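Local coordinates for protein thioredoxin (TrxA-1) (Sulfolobus solfataricus, PDB 3TCO) that probably reduces disulfide bonds in other proteins through a redox-active cysteine pair, as thioredoxins generally do, at residues V8-N13 against D62-I67; V26-E31 against T78-V83; K44-K49 against V95-L100; R19-V24 against K53-R58. All coordinates share one frame; numbering follows the deposited sequence.

The four contacts tie together a single thioredoxin fold. Interactions 2 and 4 lie in the central sheet, where strand 23-29 pairs with 78-83 on one flank and with 55-60 on the other; their centres are about 11 Å apart. Interactions 1 and 3 join peripheral elements on opposite sides of the chain's centre, with their own centres about 22 Å apart. Interaction 1 touches both sheet contacts, mainly through Leu9, whereas interaction 3 reaches interaction 4 through Val46 and Ala47 against Phe56. Along the chain, interaction 4 is nested inside the loop closed by interaction 1, and the other pairs interleave, so early and late parts of the sequence are knitted into one compact domain.

Interaction 1: V8-N13 against D62-I67; sequences VLTEEN and DENQKI
Thr10 and Glu11 meet Asn64, Lys66 and Ile67 where the loop following edge strand 7-8 of the thioredoxin fold passes the start of helix 65-70. The direct contacts are van der Waals ones. OD1 of Asn64 lies 3.3 Å from CA of Thr10, the two side chains crossing at a slant. Ile67 puts CD1 against the backbone of Glu11, 3.7 Å from its N, while the two side chains run past each other in opposite directions. The chain of Glu11 bends at chi2 (143°), which sets CD; from there OE2 lies 3.3 Å from CB of Lys66. The ammonium of that lysine points elsewhere, NZ being 6.4 Å from OE2.

Polar links across the contact go through water. One molecule accepts from Glu11 N and donates to Asn64 OD1; a second donates to Leu9 O and is weakly held by Asn64 ND2, whose stronger partner is Asn60 O. The amide of Asn64 is thus tied directly to Asn60 and, through water, to the loop opposite. An alanine in place of Asn64 would probably leave Asn60 O and both waters without the amide as partner and open a gap beside CA of Thr10.

The loop is also braced from within. An ST turn forms as Thr10 OG1 accepts from Glu12 N at 3.0 Å. Asn13 folds back on the loop through its amide: ND2 donates to Val8 O in the carbonyl plane, and OD1 receives Thr10 N at 3.0 Å with a C=O...N angle of 165°.

Interaction 2: V26-E31 against T78-V83; sequences VDCWAE and TTLIFV. With EDO (1,2-ethanediol), chain E.
Cys28 N donates to Thr78 O at 2.8 Å in a nearly straight bond (168° at the hydrogen), while the return bond from Thr78 N to Cys28 O is weak. Val26 and Leu80 form the other hydrogen-bonded pair: Val26 N to Leu80 O at 2.9 Å, Leu80 N to Val26 O at 3.0 Å. Between them Asp27 and Thr79 make a non-hydrogen-bonded pair, and Thr79 CA approaches Val26 O at 3.3 Å in a CA-H...O contact.

Packing gathers on the face that carries Val26, Cys28, Thr78 and Leu80. CB of Val26 lies 4.0 Å from CB of Leu80, and SG of Cys28 meets CD1 of Leu80. With CG2 of Val26 placed beside its backbone N (CG1 anti, chi1 -174°), that methyl reaches CE1 of Phe82 at 3.9 Å. Leu59 covers Val26 and Cys28 from the neighbouring strand. On the other face Thr79 OG1 bonds to Tyr39 OH, and Asp27 OD1 is buried with no hydrogen-bonding partner in the model; its side chain lies near the Cys33-Cys36 disulfide without contact. A 1,2-ethanediol, probably from the crystallisation liquor, donates to Val83 O.

This antiparallel pairing of strands 23-29 and 78-83 forms the middle of the mixed sheet of the thioredoxin fold.

Interaction 3: K44-K49 against V95-L100; sequences KKVAEK and VDEDTL
Glu97 and Val46 lie at the centre of this contact between helices 34-49 and 97-107. The glutamate is stretched out, with CG anti to the backbone N (chi1 -172°), and its aliphatic part slides past the valine in the opposite direction, CG lying 3.9 Å from CG2 of Val46. That same methyl touches CD2 of Leu100 at 3.8 Å, and so meets both Glu97 and Leu100. Leu100 also sends CD2 to CB of Val46.

The carboxylate is approached by two lysines, each crossing the glutamate at about a right angle. Lys49, extended beyond CG, brings NZ to 3.3 Å from Glu97 OE2 in a salt bridge whose hydrogen bond is weak; its stronger polar partner is Glu101, one turn further along helix 97-107. Lys45, its CG anti to the backbone N (chi1 178°), is extended from there on, and CD passes 4.0 Å from Glu97 OE2. Its NZ is linked to OE1 through a water, 2.6 Å from Lys45 NZ and 2.7 Å from Glu97 OE1.

An apolar contact and charged groups thus join these helices, which pack on the same side of the sheet, Phe56 against Val46, as is characteristic of the thioredoxin fold.

Interaction 4: R19-V24 against K53-R58; sequences RNNKLV and KAVFGR
Leu23 and Val24 meet Ala54 and Val55 in a parallel strand pairing, at the starts of the two strands of the beta-alpha-beta unit formed by strand 23-29, helix 34-49 and strand 55-60. Val55 N donates to Leu23 O at 3.0 Å, in the carbonyl plane. One step on, Val24 CA makes a CA-H...O contact with Val55 O at 3.4 Å. Ahead of the pairing, a water accepts from Leu23 N and donates to Lys53 O, carrying the link into the turn.

The side chains of Val24 and Val55 stand side by side and point the same way, CG2 of the first lying 4.1 Å from CB of the second. Asn21 crosses Val55 at about a right angle: the valine's CG2 is 3.7 Å from its CG and nearly as close to OD1 and ND2. The amide is held by ND2 donating to Val17 O. CG of Leu23, anti to the backbone N (chi1 169°), lies 3.7 Å from CB of Ala54, and CD2 of Leu23 touches the same methyl.

Helix 14-20 covers the face of Val24 and Val55 through Val17, whereas Leu23 packs on Val104 and Tyr107 of helix 97-107; along its other edge strand 23-29 is hydrogen-bonded to strand 78-83, Val24 with Phe82.

Interaction 1: V8-N13 against D62-I67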
loop_
_atom_site.group_PDB
_atom_site.type_symbol
_atom_site.label_atom_id
_atom_site.label_comp_id
_atom_site.label_asym_id
_atom_site.label_seq_id
_atom_site.Cartn_x
_atom_site.Cartn_y
_atom_site.Cartn_z
ATOM N N VAL A 8 -9.043 3.572 -0.485
ATOM C CA VAL A 8 -8.529 4.784 0.135
ATOM C C VAL A 8 -8.492 4.607 1.664
ATOM O O VAL A 8 -9.474 4.201 2.289
ATOM C CB VAL A 8 -9.424 6.004 -0.196
ATOM C CG1 VAL A 8 -8.951 7.221 0.593
ATOM C CG2 VAL A 8 -9.379 6.303 -1.703
ATOM N N LEU A 9 -7.352 4.912 2.260
ATOM C CA LEU A 9 -7.192 4.804 3.699
ATOM C C LEU A 9 -6.919 6.164 4.309
ATOM O O LEU A 9 -6.199 6.976 3.717
ATOM C CB LEU A 9 -6.007 3.900 4.039
ATOM C CG LEU A 9 -6.122 2.408 3.701
ATOM C CD1 LEU A 9 -4.796 1.683 3.941
ATOM C CD2 LEU A 9 -7.235 1.821 4.542
ATOM N N THR A 10 -7.509 6.404 5.481
ATOM C CA THR A 10 -7.274 7.624 6.253
ATOM C C THR A 10 -7.268 7.180 7.712
ATOM O O THR A 10 -7.397 5.988 8.013
ATOM C CB THR A 10 -8.384 8.687 6.104
ATOM O OG1 THR A 10 -9.585 8.206 6.714
ATOM C CG2 THR A 10 -8.642 8.999 4.629
ATOM N N GLU A 11 -7.114 8.129 8.623
ATOM C CA GLU A 11 -7.113 7.805 10.042
ATOM C C GLU A 11 -8.449 7.174 10.417
ATOM O O GLU A 11 -8.547 6.448 11.403
ATOM C CB GLU A 11 -6.891 9.074 10.871
ATOM C CG GLU A 11 -5.644 9.052 11.736
ATOM C CD GLU A 11 -4.969 10.420 11.806
ATOM O OE1 GLU A 11 -5.689 11.440 11.928
ATOM O OE2 GLU A 11 -3.720 10.475 11.742
ATOM N N GLU A 12 -9.479 7.441 9.622
ATOM C CA GLU A 12 -10.800 6.891 9.908
ATOM C C GLU A 12 -10.884 5.367 9.789
ATOM O O GLU A 12 -11.580 4.732 10.574
ATOM C CB GLU A 12 -11.847 7.556 9.007
ATOM C CG GLU A 12 -13.274 7.485 9.524
ATOM C CD GLU A 12 -13.889 6.105 9.377
ATOM O OE1 GLU A 12 -13.734 5.521 8.287
ATOM O OE2 GLU A 12 -14.533 5.619 10.339
ATOM N N ASN A 13 -10.166 4.763 8.842
ATOM C CA ASN A 13 -10.251 3.296 8.693
ATOM C C ASN A 13 -8.926 2.545 8.674
ATOM O O ASN A 13 -8.906 1.316 8.565
ATOM C CB ASN A 13 -11.045 2.945 7.419
ATOM C CG ASN A 13 -10.369 3.432 6.143
ATOM O OD1 ASN A 13 -9.508 4.315 6.178
ATOM N ND2 ASN A 13 -10.771 2.860 5.001
ATOM N N ASP A 62 -0.136 13.668 1.777
ATOM C CA ASP A 62 -0.436 15.056 2.144
ATOM C C ASP A 62 -1.706 15.194 2.972
ATOM O O ASP A 62 -1.865 16.177 3.694
ATOM C CB ASP A 62 -0.512 15.955 0.913
ATOM C CG ASP A 62 0.824 16.108 0.242
ATOM O OD1 ASP A 62 1.846 16.025 0.961
ATOM O OD2 ASP A 62 0.853 16.313 -0.992
ATOM N N GLU A 63 -2.610 14.226 2.878
ATOM C CA GLU A 63 -3.832 14.280 3.688
ATOM C C GLU A 63 -3.758 13.378 4.920
ATOM O O GLU A 63 -4.694 13.342 5.718
ATOM C CB GLU A 63 -5.065 13.893 2.865
ATOM C CG GLU A 63 -4.779 13.452 1.456
ATOM C CD GLU A 63 -6.044 13.347 0.620
ATOM O OE1 GLU A 63 -6.844 14.309 0.630
ATOM O OE2 GLU A 63 -6.229 12.313 -0.056
ATOM N N ASN A 64 -2.646 12.666 5.081
ATOM C CA ASN A 64 -2.459 11.752 6.209
ATOM C C ASN A 64 -1.052 11.889 6.779
ATOM O O ASN A 64 -0.341 10.899 6.944
ATOM C CB ASN A 64 -2.677 10.305 5.746
ATOM C CG ASN A 64 -4.094 10.055 5.280
ATOM O OD1 ASN A 64 -5.019 9.994 6.090
ATOM N ND2 ASN A 64 -4.278 9.935 3.968
ATOM N N GLN A 65 -0.656 13.121 7.088
ATOM C CA GLN A 65 0.682 13.367 7.598
ATOM C C GLN A 65 1.041 12.576 8.844
ATOM O O GLN A 65 2.130 12.004 8.935
ATOM C CB GLN A 65 0.881 14.866 7.837
ATOM C CG GLN A 65 0.852 15.669 6.549
ATOM C CD GLN A 65 1.054 17.161 6.760
ATOM O OE1 GLN A 65 0.218 17.838 7.371
ATOM N NE2 GLN A 65 2.168 17.681 6.251
ATOM N N LYS A 66 0.127 12.512 9.799
ATOM C CA LYS A 66 0.412 11.778 11.022
ATOM C C LYS A 66 0.679 10.294 10.776
ATOM O O LYS A 66 1.562 9.709 11.388
ATOM C CB LYS A 66 -0.737 11.948 12.012
ATOM C CG LYS A 66 -0.866 13.371 12.526
ATOM C CD LYS A 66 -1.443 13.384 13.936
ATOM C CE LYS A 66 -1.282 14.755 14.584
ATOM N NZ LYS A 66 -1.702 14.739 16.018
ATOM N N ILE A 67 -0.080 9.676 9.881
ATOM C CA ILE A 67 0.152 8.256 9.613
ATOM C C ILE A 67 1.495 8.073 8.905
ATOM O O ILE A 67 2.267 7.183 9.250
ATOM C CB ILE A 67 -0.980 7.657 8.753
ATOM C CG1 ILE A 67 -2.279 7.633 9.571
ATOM C CG2 ILE A 67 -0.591 6.249 8.272
ATOM C CD1 ILE A 67 -3.515 7.137 8.798
HETATM O O HOH W 1 -5.614 8.462 1.337
HETATM O O HOH W 2 -5.681 10.814 8.355
HETATM O O HOH W 3 -3.235 10.982 9.228
#

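Interaction 2: V26-E31 against T78-V83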
loop_
_atom_site.group_PDB
_atom_site.type_symbol
_atom_site.label_atom_id
_atom_site.label_comp_id
_atom_site.label_asym_id
_atom_site.label_seq_id
_atom_site.Cartn_x
_atom_site.Cartn_y
_atom_site.Cartn_z
ATOM N N VAL A 26 -0.156 -0.880 1.637
ATOM C CA VAL A 26 -0.504 0.533 1.657
ATOM C C VAL A 26 0.438 1.327 0.768
ATOM O O VAL A 26 1.604 1.510 1.108
ATOM C CB VAL A 26 -0.428 1.122 3.098
ATOM C CG1 VAL A 26 -0.943 2.567 3.092
ATOM C CG2 VAL A 26 -1.238 0.271 4.068
ATOM N N ASP A 27 -0.067 1.769 -0.379
ATOM C CA ASP A 27 0.725 2.562 -1.316
ATOM C C ASP A 27 0.638 4.022 -0.838
ATOM O O ASP A 27 -0.412 4.644 -0.917
ATOM C CB ASP A 27 0.162 2.407 -2.741
ATOM C CG ASP A 27 0.753 3.415 -3.736
ATOM O OD1 ASP A 27 1.839 3.969 -3.489
ATOM O OD2 ASP A 27 0.123 3.639 -4.780
ATOM N N CYS A 28 1.735 4.522 -0.280
ATOM C CA CYS A 28 1.805 5.898 0.207
ATOM C C CYS A 28 2.221 6.738 -1.005
ATOM O O CYS A 28 3.305 6.549 -1.570
ATOM C CB CYS A 28 2.824 5.974 1.340
ATOM S SG CYS A 28 2.380 4.889 2.762
ATOM N N TRP A 29 1.350 7.659 -1.412
ATOM C CA TRP A 29 1.593 8.456 -2.611
ATOM C C TRP A 29 1.148 9.913 -2.499
ATOM O O TRP A 29 0.644 10.348 -1.472
ATOM C CB TRP A 29 0.815 7.841 -3.768
ATOM C CG TRP A 29 -0.675 7.985 -3.542
ATOM C CD1 TRP A 29 -1.422 7.356 -2.586
ATOM C CD2 TRP A 29 -1.569 8.878 -4.223
ATOM N NE1 TRP A 29 -2.722 7.806 -2.623
ATOM C CE2 TRP A 29 -2.841 8.740 -3.617
ATOM C CE3 TRP A 29 -1.418 9.784 -5.280
ATOM C CZ2 TRP A 29 -3.959 9.474 -4.035
ATOM C CZ3 TRP A 29 -2.529 10.518 -5.699
ATOM C CH2 TRP A 29 -3.786 10.355 -5.074
ATOM N N ALA A 30 1.320 10.631 -3.606
ATOM C CA ALA A 30 0.927 12.033 -3.745
ATOM C C ALA A 30 0.877 12.317 -5.245
ATOM O O ALA A 30 1.678 11.774 -6.007
ATOM C CB ALA A 30 1.933 12.952 -3.057
ATOM N N GLU A 31 -0.061 13.157 -5.673
ATOM C CA GLU A 31 -0.206 13.461 -7.098
ATOM C C GLU A 31 0.997 14.160 -7.757
ATOM O O GLU A 31 1.222 14.015 -8.961
ATOM C CB GLU A 31 -1.464 14.307 -7.325
ATOM C CG GLU A 31 -2.092 14.085 -8.693
ATOM C CD GLU A 31 -3.196 15.074 -9.008
ATOM O OE1 GLU A 31 -3.959 15.438 -8.084
ATOM O OE2 GLU A 31 -3.311 15.481 -10.186
ATOM N N THR A 78 6.116 4.663 -1.244
ATOM C CA THR A 78 6.519 3.680 -0.246
ATOM C C THR A 78 5.328 2.750 -0.098
ATOM O O THR A 78 4.188 3.205 -0.008
ATOM C CB THR A 78 6.798 4.292 1.140
ATOM O OG1 THR A 78 8.044 5.002 1.110
ATOM C CG2 THR A 78 6.869 3.186 2.187
ATOM N N THR A 79 5.588 1.450 -0.078
ATOM C CA THR A 79 4.511 0.488 0.071
ATOM C C THR A 79 4.703 -0.271 1.377
ATOM O O THR A 79 5.611 -1.102 1.501
ATOM C CB THR A 79 4.501 -0.515 -1.106
ATOM O OG1 THR A 79 4.391 0.197 -2.347
ATOM C CG2 THR A 79 3.323 -1.441 -0.989
ATOM N N LEU A 80 3.860 0.037 2.357
ATOM C CA LEU A 80 3.906 -0.630 3.652
ATOM C C LEU A 80 3.212 -1.968 3.474
ATOM O O LEU A 80 2.237 -2.063 2.717
ATOM C CB LEU A 80 3.128 0.176 4.692
ATOM C CG LEU A 80 3.533 1.649 4.852
ATOM C CD1 LEU A 80 2.566 2.342 5.829
ATOM C CD2 LEU A 80 4.975 1.716 5.340
ATOM N N ILE A 81 3.710 -2.996 4.153
ATOM C CA ILE A 81 3.075 -4.303 4.081
ATOM C C ILE A 81 2.758 -4.805 5.489
ATOM O O ILE A 81 3.644 -4.925 6.345
ATOM C CB ILE A 81 3.954 -5.327 3.340
ATOM C CG1 ILE A 81 4.243 -4.795 1.920
ATOM C CG2 ILE A 81 3.226 -6.692 3.289
ATOM C CD1 ILE A 81 5.080 -5.686 1.080
ATOM N N PHE A 82 1.480 -5.081 5.719
ATOM C CA PHE A 82 1.015 -5.554 7.022
ATOM C C PHE A 82 0.464 -6.962 6.920
ATOM O O PHE A 82 -0.313 -7.255 6.015
ATOM C CB PHE A 82 -0.106 -4.661 7.558
ATOM C CG PHE A 82 0.324 -3.253 7.869
ATOM C CD1 PHE A 82 0.322 -2.268 6.879
ATOM C CD2 PHE A 82 0.729 -2.912 9.155
ATOM C CE1 PHE A 82 0.720 -0.950 7.172
ATOM C CE2 PHE A 82 1.134 -1.593 9.458
ATOM C CZ PHE A 82 1.124 -0.622 8.462
ATOM N N VAL A 83 0.850 -7.820 7.860
ATOM C CA VAL A 83 0.360 -9.192 7.896
ATOM C C VAL A 83 -0.071 -9.467 9.334
ATOM O O VAL A 83 0.696 -9.264 10.272
ATOM C CB VAL A 83 1.452 -10.203 7.446
ATOM C CG1 VAL A 83 0.951 -11.652 7.627
ATOM C CG2 VAL A 83 1.806 -9.960 5.981
HETATM C C1 EDO E . 3.315 -10.905 11.835
HETATM O O1 EDO E . 2.016 -10.379 12.118
HETATM C C2 EDO E . 3.192 -12.018 10.794
HETATM O O2 EDO E . 2.335 -13.043 11.304
#

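Interaction 3: K44-K49 against V95-L100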
loop_
_atom_site.group_PDB
_atom_site.type_symbol
_atom_site.label_atom_id
_atom_site.label_comp_id
_atom_site.label_asym_id
_atom_site.label_seq_id
_atom_site.Cartn_x
_atom_site.Cartn_y
_atom_site.Cartn_z
ATOM N N LYS A 44 -2.226 -1.001 -9.057
ATOM C CA LYS A 44 -3.629 -1.295 -9.367
ATOM C C LYS A 44 -3.800 -2.644 -10.078
ATOM O O LYS A 44 -4.719 -3.417 -9.773
ATOM C CB LYS A 44 -4.198 -0.183 -10.240
ATOM C CG LYS A 44 -4.469 1.093 -9.464
ATOM C CD LYS A 44 -4.843 2.247 -10.384
ATOM C CE LYS A 44 -5.220 3.479 -9.580
ATOM N NZ LYS A 44 -5.791 4.513 -10.480
ATOM N N LYS A 45 -2.905 -2.917 -11.022
ATOM C CA LYS A 45 -2.940 -4.173 -11.765
ATOM C C LYS A 45 -2.771 -5.382 -10.838
ATOM O O LYS A 45 -3.503 -6.374 -10.948
ATOM C CB LYS A 45 -1.838 -4.174 -12.831
ATOM C CG LYS A 45 -1.775 -5.468 -13.629
ATOM C CD LYS A 45 -0.943 -5.292 -14.887
ATOM C CE LYS A 45 -1.067 -6.512 -15.799
ATOM N NZ LYS A 45 -0.574 -6.225 -17.179
ATOM N N VAL A 46 -1.808 -5.312 -9.923
ATOM C CA VAL A 46 -1.599 -6.414 -8.999
ATOM C C VAL A 46 -2.775 -6.527 -8.028
ATOM O O VAL A 46 -3.212 -7.636 -7.699
ATOM C CB VAL A 46 -0.263 -6.259 -8.233
ATOM C CG1 VAL A 46 -0.088 -7.400 -7.212
ATOM C CG2 VAL A 46 0.900 -6.303 -9.244
ATOM N N ALA A 47 -3.309 -5.389 -7.594
ATOM C CA ALA A 47 -4.448 -5.407 -6.678
ATOM C C ALA A 47 -5.628 -6.138 -7.333
ATOM O O ALA A 47 -6.378 -6.857 -6.664
ATOM C CB ALA A 47 -4.859 -3.982 -6.299
ATOM N N GLU A 48 -5.790 -5.944 -8.639
ATOM C CA GLU A 48 -6.867 -6.600 -9.372
ATOM C C GLU A 48 -6.596 -8.112 -9.426
ATOM O O GLU A 48 -7.509 -8.925 -9.259
ATOM C CB GLU A 48 -6.948 -6.017 -10.787
ATOM C CG GLU A 48 -7.941 -6.697 -11.718
ATOM C CD GLU A 48 -9.368 -6.704 -11.195
ATOM O OE1 GLU A 48 -9.767 -5.763 -10.478
ATOM O OE2 GLU A 48 -10.104 -7.654 -11.525
ATOM N N LYS A 49 -5.345 -8.493 -9.655
ATOM C CA LYS A 49 -5.004 -9.911 -9.713
ATOM C C LYS A 49 -5.361 -10.617 -8.413
ATOM O O LYS A 49 -5.749 -11.792 -8.427
ATOM C CB LYS A 49 -3.513 -10.114 -9.980
ATOM C CG LYS A 49 -3.034 -9.697 -11.365
ATOM C CD LYS A 49 -1.607 -10.199 -11.604
ATOM C CE LYS A 49 -1.105 -9.808 -12.987
ATOM N NZ LYS A 49 0.239 -10.403 -13.284
ATOM N N VAL A 95 7.753 -0.362 -6.810
ATOM C CA VAL A 95 8.131 -1.774 -6.746
ATOM C C VAL A 95 7.912 -2.499 -8.077
ATOM O O VAL A 95 6.854 -2.377 -8.698
ATOM C CB VAL A 95 7.351 -2.536 -5.638
ATOM C CG1 VAL A 95 5.907 -2.672 -6.014
ATOM C CG2 VAL A 95 7.931 -3.906 -5.439
ATOM N N ASP A 96 8.922 -3.249 -8.509
ATOM C CA ASP A 96 8.831 -4.005 -9.753
ATOM C C ASP A 96 7.605 -4.906 -9.640
ATOM O O ASP A 96 7.332 -5.442 -8.571
ATOM C CB ASP A 96 10.076 -4.882 -9.947
ATOM C CG ASP A 96 11.328 -4.084 -10.187
ATOM O OD1 ASP A 96 11.244 -2.836 -10.264
ATOM O OD2 ASP A 96 12.405 -4.713 -10.297
ATOM N N GLU A 97 6.882 -5.105 -10.732
ATOM C CA GLU A 97 5.688 -5.939 -10.651
ATOM C C GLU A 97 5.999 -7.341 -10.150
ATOM O O GLU A 97 5.248 -7.896 -9.342
ATOM C CB GLU A 97 4.999 -6.036 -12.008
ATOM C CG GLU A 97 3.651 -6.743 -11.941
ATOM C CD GLU A 97 2.905 -6.744 -13.265
ATOM O OE1 GLU A 97 3.172 -5.861 -14.102
ATOM O OE2 GLU A 97 2.032 -7.614 -13.451
ATOM N N ASP A 98 7.097 -7.925 -10.624
ATOM C CA ASP A 98 7.421 -9.272 -10.189
ATOM C C ASP A 98 7.665 -9.291 -8.681
ATOM O O ASP A 98 7.168 -10.165 -7.985
ATOM C CB ASP A 98 8.616 -9.846 -10.991
ATOM C CG ASP A 98 9.885 -9.008 -10.879
ATOM O OD1 ASP A 98 9.807 -7.803 -10.562
ATOM O OD2 ASP A 98 10.975 -9.565 -11.137
ATOM N N THR A 99 8.388 -8.305 -8.169
ATOM C CA THR A 99 8.641 -8.233 -6.735
ATOM C C THR A 99 7.340 -8.061 -5.941
ATOM O O THR A 99 7.155 -8.678 -4.892
ATOM C CB THR A 99 9.588 -7.066 -6.405
ATOM O OG1 THR A 99 10.838 -7.277 -7.072
ATOM C CG2 THR A 99 9.834 -6.979 -4.893
ATOM N N LEU A 100 6.437 -7.229 -6.446
ATOM C CA LEU A 100 5.169 -6.991 -5.767
ATOM C C LEU A 100 4.287 -8.255 -5.724
ATOM O O LEU A 100 3.717 -8.597 -4.678
ATOM C CB LEU A 100 4.432 -5.836 -6.459
ATOM C CG LEU A 100 3.150 -5.318 -5.803
ATOM C CD1 LEU A 100 3.448 -4.890 -4.366
ATOM C CD2 LEU A 100 2.592 -4.151 -6.628
HETATM O O HOH W 4 1.958 -5.891 -16.510
#

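Interaction 4: R19-V24 against K53-R58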
loop_
_atom_site.group_PDB
_atom_site.type_symbol
_atom_site.label_atom_id
_atom_site.label_comp_id
_atom_site.label_asym_id
_atom_site.label_seq_id
_atom_site.Cartn_x
_atom_site.Cartn_y
_atom_site.Cartn_z
ATOM N N ARG A 19 -5.993 -4.414 11.093
ATOM C CA ARG A 19 -6.259 -5.403 12.143
ATOM C C ARG A 19 -7.183 -6.529 11.739
ATOM O O ARG A 19 -7.049 -7.650 12.226
ATOM C CB ARG A 19 -6.881 -4.736 13.376
ATOM C CG ARG A 19 -5.892 -4.171 14.389
ATOM C CD ARG A 19 -5.382 -2.783 14.010
ATOM N NE ARG A 19 -4.936 -2.056 15.196
ATOM C CZ ARG A 19 -5.734 -1.736 16.213
ATOM N NH1 ARG A 19 -7.014 -2.078 16.185
ATOM N NH2 ARG A 19 -5.258 -1.078 17.259
ATOM N N ASN A 20 -8.119 -6.238 10.850
ATOM C CA ASN A 20 -9.097 -7.240 10.465
ATOM C C ASN A 20 -8.967 -7.917 9.107
ATOM O O ASN A 20 -9.904 -8.585 8.649
ATOM C CB ASN A 20 -10.475 -6.627 10.642
ATOM C CG ASN A 20 -10.735 -6.248 12.087
ATOM O OD1 ASN A 20 -10.900 -7.119 12.937
ATOM N ND2 ASN A 20 -10.741 -4.947 12.379
ATOM N N ASN A 21 -7.813 -7.754 8.471
ATOM C CA ASN A 21 -7.537 -8.389 7.184
ATOM C C ASN A 21 -6.146 -9.005 7.312
ATOM O O ASN A 21 -5.230 -8.359 7.826
ATOM C CB ASN A 21 -7.565 -7.355 6.055
ATOM C CG ASN A 21 -8.970 -6.889 5.725
ATOM O OD1 ASN A 21 -9.754 -7.638 5.151
ATOM N ND2 ASN A 21 -9.299 -5.653 6.104
ATOM N N LYS A 22 -5.980 -10.250 6.867
ATOM C CA LYS A 22 -4.678 -10.901 6.981
ATOM C C LYS A 22 -3.536 -10.146 6.306
ATOM O O LYS A 22 -2.496 -9.924 6.916
ATOM C CB LYS A 22 -4.724 -12.331 6.430
ATOM C CG LYS A 22 -3.340 -12.971 6.383
ATOM C CD LYS A 22 -3.371 -14.411 5.872
ATOM C CE LYS A 22 -1.955 -14.969 5.816
ATOM N NZ LYS A 22 -1.922 -16.432 5.552
ATOM N N LEU A 23 -3.722 -9.776 5.041
ATOM C CA LEU A 23 -2.690 -9.057 4.311
ATOM C C LEU A 23 -3.212 -7.731 3.797
ATOM O O LEU A 23 -4.206 -7.673 3.056
ATOM C CB LEU A 23 -2.168 -9.893 3.128
ATOM C CG LEU A 23 -1.275 -9.140 2.123
ATOM C CD1 LEU A 23 0.033 -8.704 2.805
ATOM C CD2 LEU A 23 -0.947 -10.033 0.925
ATOM N N VAL A 24 -2.522 -6.661 4.179
ATOM C CA VAL A 24 -2.909 -5.326 3.753
ATOM C C VAL A 24 -1.676 -4.561 3.295
ATOM O O VAL A 24 -0.682 -4.475 4.022
ATOM C CB VAL A 24 -3.570 -4.522 4.898
ATOM C CG1 VAL A 24 -3.980 -3.136 4.386
ATOM C CG2 VAL A 24 -4.815 -5.259 5.430
ATOM N N LYS A 53 -8.598 -11.169 -2.088
ATOM C CA LYS A 53 -7.653 -11.941 -1.286
ATOM C C LYS A 53 -6.763 -11.141 -0.340
ATOM O O LYS A 53 -6.309 -11.664 0.678
ATOM C CB LYS A 53 -6.787 -12.801 -2.215
ATOM C CG LYS A 53 -7.608 -13.721 -3.126
ATOM C CD LYS A 53 -6.715 -14.681 -3.911
ATOM C CE LYS A 53 -7.544 -15.726 -4.658
ATOM N NZ LYS A 53 -8.442 -15.127 -5.696
ATOM N N ALA A 54 -6.494 -9.892 -0.695
ATOM C CA ALA A 54 -5.684 -8.999 0.135
ATOM C C ALA A 54 -6.160 -7.595 -0.155
ATOM O O ALA A 54 -6.679 -7.333 -1.240
ATOM C CB ALA A 54 -4.214 -9.118 -0.202
ATOM N N VAL A 55 -5.992 -6.697 0.811
ATOM C CA VAL A 55 -6.421 -5.322 0.637
ATOM C C VAL A 55 -5.265 -4.448 0.176
ATOM O O VAL A 55 -4.180 -4.456 0.770
ATOM C CB VAL A 55 -7.009 -4.760 1.949
ATOM C CG1 VAL A 55 -7.403 -3.279 1.766
ATOM C CG2 VAL A 55 -8.222 -5.600 2.365
ATOM N N PHE A 56 -5.495 -3.735 -0.922
ATOM C CA PHE A 56 -4.491 -2.847 -1.480
ATOM C C PHE A 56 -4.916 -1.409 -1.204
ATOM O O PHE A 56 -5.594 -0.771 -2.008
ATOM C CB PHE A 56 -4.329 -3.088 -2.989
ATOM C CG PHE A 56 -3.602 -4.378 -3.321
ATOM C CD1 PHE A 56 -4.170 -5.610 -3.020
ATOM C CD2 PHE A 56 -2.347 -4.353 -3.923
ATOM C CE1 PHE A 56 -3.502 -6.804 -3.311
ATOM C CE2 PHE A 56 -1.665 -5.548 -4.222
ATOM C CZ PHE A 56 -2.243 -6.771 -3.917
ATOM N N GLY A 57 -4.496 -0.917 -0.050
ATOM C CA GLY A 57 -4.839 0.430 0.344
ATOM C C GLY A 57 -3.933 1.467 -0.287
ATOM O O GLY A 57 -2.860 1.150 -0.802
ATOM N N ARG A 58 -4.395 2.711 -0.242
ATOM C CA ARG A 58 -3.654 3.843 -0.767
ATOM C C ARG A 58 -3.780 4.924 0.282
ATOM O O ARG A 58 -4.881 5.212 0.764
ATOM C CB ARG A 58 -4.252 4.337 -2.092
ATOM C CG ARG A 58 -4.129 3.329 -3.226
ATOM C CD ARG A 58 -4.486 3.933 -4.578
ATOM N NE ARG A 58 -5.891 4.305 -4.700
ATOM C CZ ARG A 58 -6.327 5.563 -4.707
ATOM N NH1 ARG A 58 -5.467 6.567 -4.590
ATOM N NH2 ARG A 58 -7.622 5.816 -4.861
HETATM O O HOH W 5 -5.961 -10.903 3.406
#